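Local coordinates for protein leukotriene A-4 hydrolase (PDB 2XQ0) that preferentially cleaves di- and tripeptides as a zinc-dependent aminopeptidase of the M1 family and has low epoxide hydrolase activity in vitro, at residues 13-18 and 428-433. Sequence-based numbering, arbitrary orientation.
Sequences RSPEYD and TFQFLD
Ser14, whose CB touches the amide of Gln430, sends its OG into a hydrogen bond with Asp427 OD2, and the same carboxylate oxygen accepts the backbone N-H of Glu16, so that Asp427, just ahead of helix 428-438, grips the loop twice. With Gln430 CG anti to its carbonyl carbon (chi1 -61°), the side chain folds back toward the start of the helix, where OE1 takes the backbone N-H of Asp427; glutamine suits this place because its amide carbonyl can accept that bond. The same oxygen lies against Pro15, 3.6 Å from Pro15 CA and 3.8 Å from Pro15 CB. The chain runs extended beyond CG, and its flank lies beside Ser14, whose CB sits 3.7 Å from Gln430 CD; serine is small enough to lie this close. Pro15 follows a cis peptide bond, which proline adopts more readily than other residues. Beyond it, extended Glu16 brings OE1 to the edge of the Phe429 ring, 4.0 Å from Phe429 CE2, its carboxylate plane 72° from the ring. The slightly positive edge hydrogens probably favour an oxygen there, while Glu16 OE2 hydrogen-bonds His319 NE2. Phe429, a buried aromatic, also packs on Ile6 and Tyr456. The N-terminal loop thus joins the catalytic domain away from the zinc site through van der Waals touches, two of them made by side-chain oxygens against carbon, with Asp427 and His319 supplying polar links.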
ATOM      1  N   ARG A  13      29.407   2.645  -6.497  1.00 36.43           N
ATOM      2  CA  ARG A  13      28.586   3.566  -7.274  1.00 36.87           C
ATOM      3  C   ARG A  13      27.102   3.503  -6.887  1.00 34.72           C
ATOM      4  O   ARG A  13      26.534   2.422  -6.709  1.00 37.63           O
ATOM      5  CB  ARG A  13      28.775   3.292  -8.762  1.00 39.49           C
ATOM      6  CG  ARG A  13      28.033   4.235  -9.659  1.00 48.95           C
ATOM      7  CD  ARG A  13      28.453   4.024 -11.098  1.00 50.40           C
ATOM      8  NE  ARG A  13      29.694   4.725 -11.388  1.00 45.24           N
ATOM      9  CZ  ARG A  13      30.149   4.945 -12.614  1.00 49.69           C
ATOM     10  NH1 ARG A  13      29.461   4.507 -13.663  1.00 52.03           N
ATOM     11  NH2 ARG A  13      31.285   5.602 -12.790  1.00 49.99           N
ATOM     12  N   SER A  14      26.486   4.675  -6.741  1.00 30.54           N
ATOM     13  CA  SER A  14      25.077   4.786  -6.373  1.00 28.67           C
ATOM     14  C   SER A  14      24.298   5.361  -7.559  1.00 31.29           C
ATOM     15  O   SER A  14      24.871   6.066  -8.375  1.00 35.00           O
ATOM     16  CB  SER A  14      24.933   5.685  -5.146  1.00 38.18           C
ATOM     17  OG  SER A  14      25.127   4.970  -3.934  1.00 33.84           O
ATOM     18  N   PRO A  15      22.989   5.045  -7.681  1.00 36.35           N
ATOM     19  CA  PRO A  15      22.162   4.181  -6.837  1.00 34.70           C
ATOM     20  C   PRO A  15      22.541   2.715  -6.957  1.00 29.44           C
ATOM     21  O   PRO A  15      22.936   2.251  -8.024  1.00 31.67           O
ATOM     22  CB  PRO A  15      20.748   4.375  -7.407  1.00 33.87           C
ATOM     23  CG  PRO A  15      20.807   5.609  -8.203  1.00 37.16           C
ATOM     24  CD  PRO A  15      22.193   5.678  -8.741  1.00 37.18           C
ATOM     25  N   GLU A  16      22.382   1.994  -5.856  1.00 24.92           N
ATOM     26  CA  GLU A  16      22.705   0.585  -5.772  1.00 26.97           C
ATOM     27  C   GLU A  16      21.921  -0.209  -6.806  1.00 32.58           C
ATOM     28  O   GLU A  16      20.736   0.053  -7.046  1.00 32.35           O
ATOM     29  CB  GLU A  16      22.353   0.084  -4.376  1.00 29.88           C
ATOM     30  CG  GLU A  16      22.640  -1.380  -4.147  1.00 38.56           C
ATOM     31  CD  GLU A  16      22.316  -1.795  -2.726  1.00 43.81           C
ATOM     32  OE1 GLU A  16      23.259  -1.908  -1.917  1.00 56.53           O
ATOM     33  OE2 GLU A  16      21.124  -1.999  -2.422  1.00 37.00           O
ATOM     34  N   TYR A  17      22.584  -1.192  -7.397  1.00 22.29           N
ATOM     35  CA  TYR A  17      21.975  -2.005  -8.443  1.00 24.02           C
ATOM     36  C   TYR A  17      20.728  -2.753  -7.964  1.00 23.42           C
ATOM     37  O   TYR A  17      20.723  -3.330  -6.882  1.00 27.31           O
ATOM     38  CB  TYR A  17      23.019  -2.995  -9.012  1.00 24.45           C
ATOM     39  CG  TYR A  17      22.600  -3.541 -10.359  1.00 28.88           C
ATOM     40  CD1 TYR A  17      22.978  -2.902 -11.526  1.00 31.13           C
ATOM     41  CD2 TYR A  17      21.797  -4.666 -10.459  1.00 31.47           C
ATOM     42  CE1 TYR A  17      22.602  -3.379 -12.759  1.00 29.12           C
ATOM     43  CE2 TYR A  17      21.395  -5.155 -11.704  1.00 31.97           C
ATOM     44  CZ  TYR A  17      21.802  -4.498 -12.848  1.00 32.47           C
ATOM     45  OH  TYR A  17      21.422  -4.943 -14.095  1.00 31.30           O
ATOM     46  N   ASP A  18      19.669  -2.734  -8.782  1.00 22.11           N
ATOM     47  CA  ASP A  18      18.428  -3.436  -8.489  1.00 22.54           C
ATOM     48  C   ASP A  18      18.470  -4.896  -8.966  1.00 28.85           C
ATOM     49  O   ASP A  18      18.346  -5.164 -10.161  1.00 25.84           O
ATOM     50  CB  ASP A  18      17.271  -2.706  -9.195  1.00 22.68           C
ATOM     51  CG  ASP A  18      15.932  -3.331  -8.935  1.00 23.47           C
ATOM     52  OD1 ASP A  18      15.875  -4.390  -8.265  1.00 24.23           O
ATOM     53  OD2 ASP A  18      14.927  -2.735  -9.394  1.00 22.38           O
ATOM     54  N   THR A 428      19.614   4.268   0.270  1.00 19.89           N
ATOM     55  CA  THR A 428      19.724   4.757   1.628  1.00 21.07           C
ATOM     56  C   THR A 428      21.008   5.562   1.822  1.00 25.67           C
ATOM     57  O   THR A 428      21.044   6.529   2.576  1.00 26.52           O
ATOM     58  CB  THR A 428      19.785   3.564   2.568  1.00 27.61           C
ATOM     59  OG1 THR A 428      18.576   2.811   2.436  1.00 29.43           O
ATOM     60  CG2 THR A 428      19.966   4.013   3.996  1.00 32.48           C
ATOM     61  N   PHE A 429      22.069   5.144   1.141  1.00 24.06           N
ATOM     62  CA  PHE A 429      23.365   5.773   1.332  1.00 26.81           C
ATOM     63  C   PHE A 429      23.323   7.211   0.852  1.00 18.54           C
ATOM     64  O   PHE A 429      23.894   8.095   1.490  1.00 27.38           O
ATOM     65  CB  PHE A 429      24.458   4.961   0.632  1.00 30.91           C
ATOM     66  CG  PHE A 429      24.433   3.507   0.995  1.00 29.67           C
ATOM     67  CD1 PHE A 429      24.840   3.096   2.254  1.00 33.44           C
ATOM     68  CD2 PHE A 429      23.949   2.562   0.107  1.00 28.32           C
ATOM     69  CE1 PHE A 429      24.790   1.769   2.611  1.00 37.19           C
ATOM     70  CE2 PHE A 429      23.900   1.219   0.454  1.00 29.72           C
ATOM     71  CZ  PHE A 429      24.323   0.824   1.705  1.00 29.29           C
ATOM     72  N   GLN A 430      22.610   7.455  -0.246  1.00 24.72           N
ATOM     73  CA  GLN A 430      22.462   8.815  -0.755  1.00 28.59           C
ATOM     74  C   GLN A 430      21.586   9.646   0.197  1.00 29.05           C
ATOM     75  O   GLN A 430      21.800  10.848   0.379  1.00 28.64           O
ATOM     76  CB  GLN A 430      21.866   8.793  -2.165  1.00 27.60           C
ATOM     77  CG  GLN A 430      22.725   8.057  -3.206  1.00 23.37           C
ATOM     78  CD  GLN A 430      21.988   7.880  -4.511  1.00 26.01           C
ATOM     79  OE1 GLN A 430      21.207   6.945  -4.670  1.00 25.49           O
ATOM     80  NE2 GLN A 430      22.208   8.798  -5.452  1.00 25.67           N
ATOM     81  N   PHE A 431      20.593   9.000   0.801  1.00 27.66           N
ATOM     82  CA  PHE A 431      19.778   9.657   1.820  1.00 27.02           C
ATOM     83  C   PHE A 431      20.708  10.148   2.931  1.00 26.88           C
ATOM     84  O   PHE A 431      20.663  11.314   3.312  1.00 26.17           O
ATOM     85  CB  PHE A 431      18.715   8.701   2.377  1.00 24.28           C
ATOM     86  CG  PHE A 431      18.124   9.140   3.708  1.00 27.68           C
ATOM     87  CD1 PHE A 431      17.238  10.196   3.773  1.00 27.07           C
ATOM     88  CD2 PHE A 431      18.446   8.475   4.878  1.00 34.27           C
ATOM     89  CE1 PHE A 431      16.681  10.600   4.991  1.00 33.19           C
ATOM     90  CE2 PHE A 431      17.901   8.868   6.099  1.00 32.49           C
ATOM     91  CZ  PHE A 431      17.018   9.940   6.153  1.00 34.88           C
ATOM     92  N   LEU A 432      21.572   9.265   3.425  1.00 22.75           N
ATOM     93  CA  LEU A 432      22.473   9.619   4.535  1.00 25.26           C
ATOM     94  C   LEU A 432      23.464  10.727   4.189  1.00 29.97           C
ATOM     95  O   LEU A 432      23.665  11.626   4.986  1.00 30.11           O
ATOM     96  CB  LEU A 432      23.228   8.394   5.059  1.00 32.35           C
ATOM     97  CG  LEU A 432      22.313   7.304   5.636  1.00 33.25           C
ATOM     98  CD1 LEU A 432      23.078   6.015   5.862  1.00 41.01           C
ATOM     99  CD2 LEU A 432      21.648   7.761   6.917  1.00 42.73           C
ATOM    100  N   ASP A 433      24.089  10.655   3.013  1.00 30.72           N
ATOM    101  CA  ASP A 433      24.951  11.743   2.544  1.00 33.94           C
ATOM    102  C   ASP A 433      24.221  13.081   2.592  1.00 28.53           C
ATOM    103  O   ASP A 433      24.785  14.088   2.986  1.00 26.46           O
ATOM    104  CB  ASP A 433      25.387  11.516   1.094  1.00 33.94           C
ATOM    105  CG  ASP A 433      26.184  10.252   0.912  1.00 42.24           C
ATOM    106  OD1 ASP A 433      26.758   9.772   1.898  1.00 39.46           O
ATOM    107  OD2 ASP A 433      26.245   9.749  -0.227  1.00 56.29           O
TER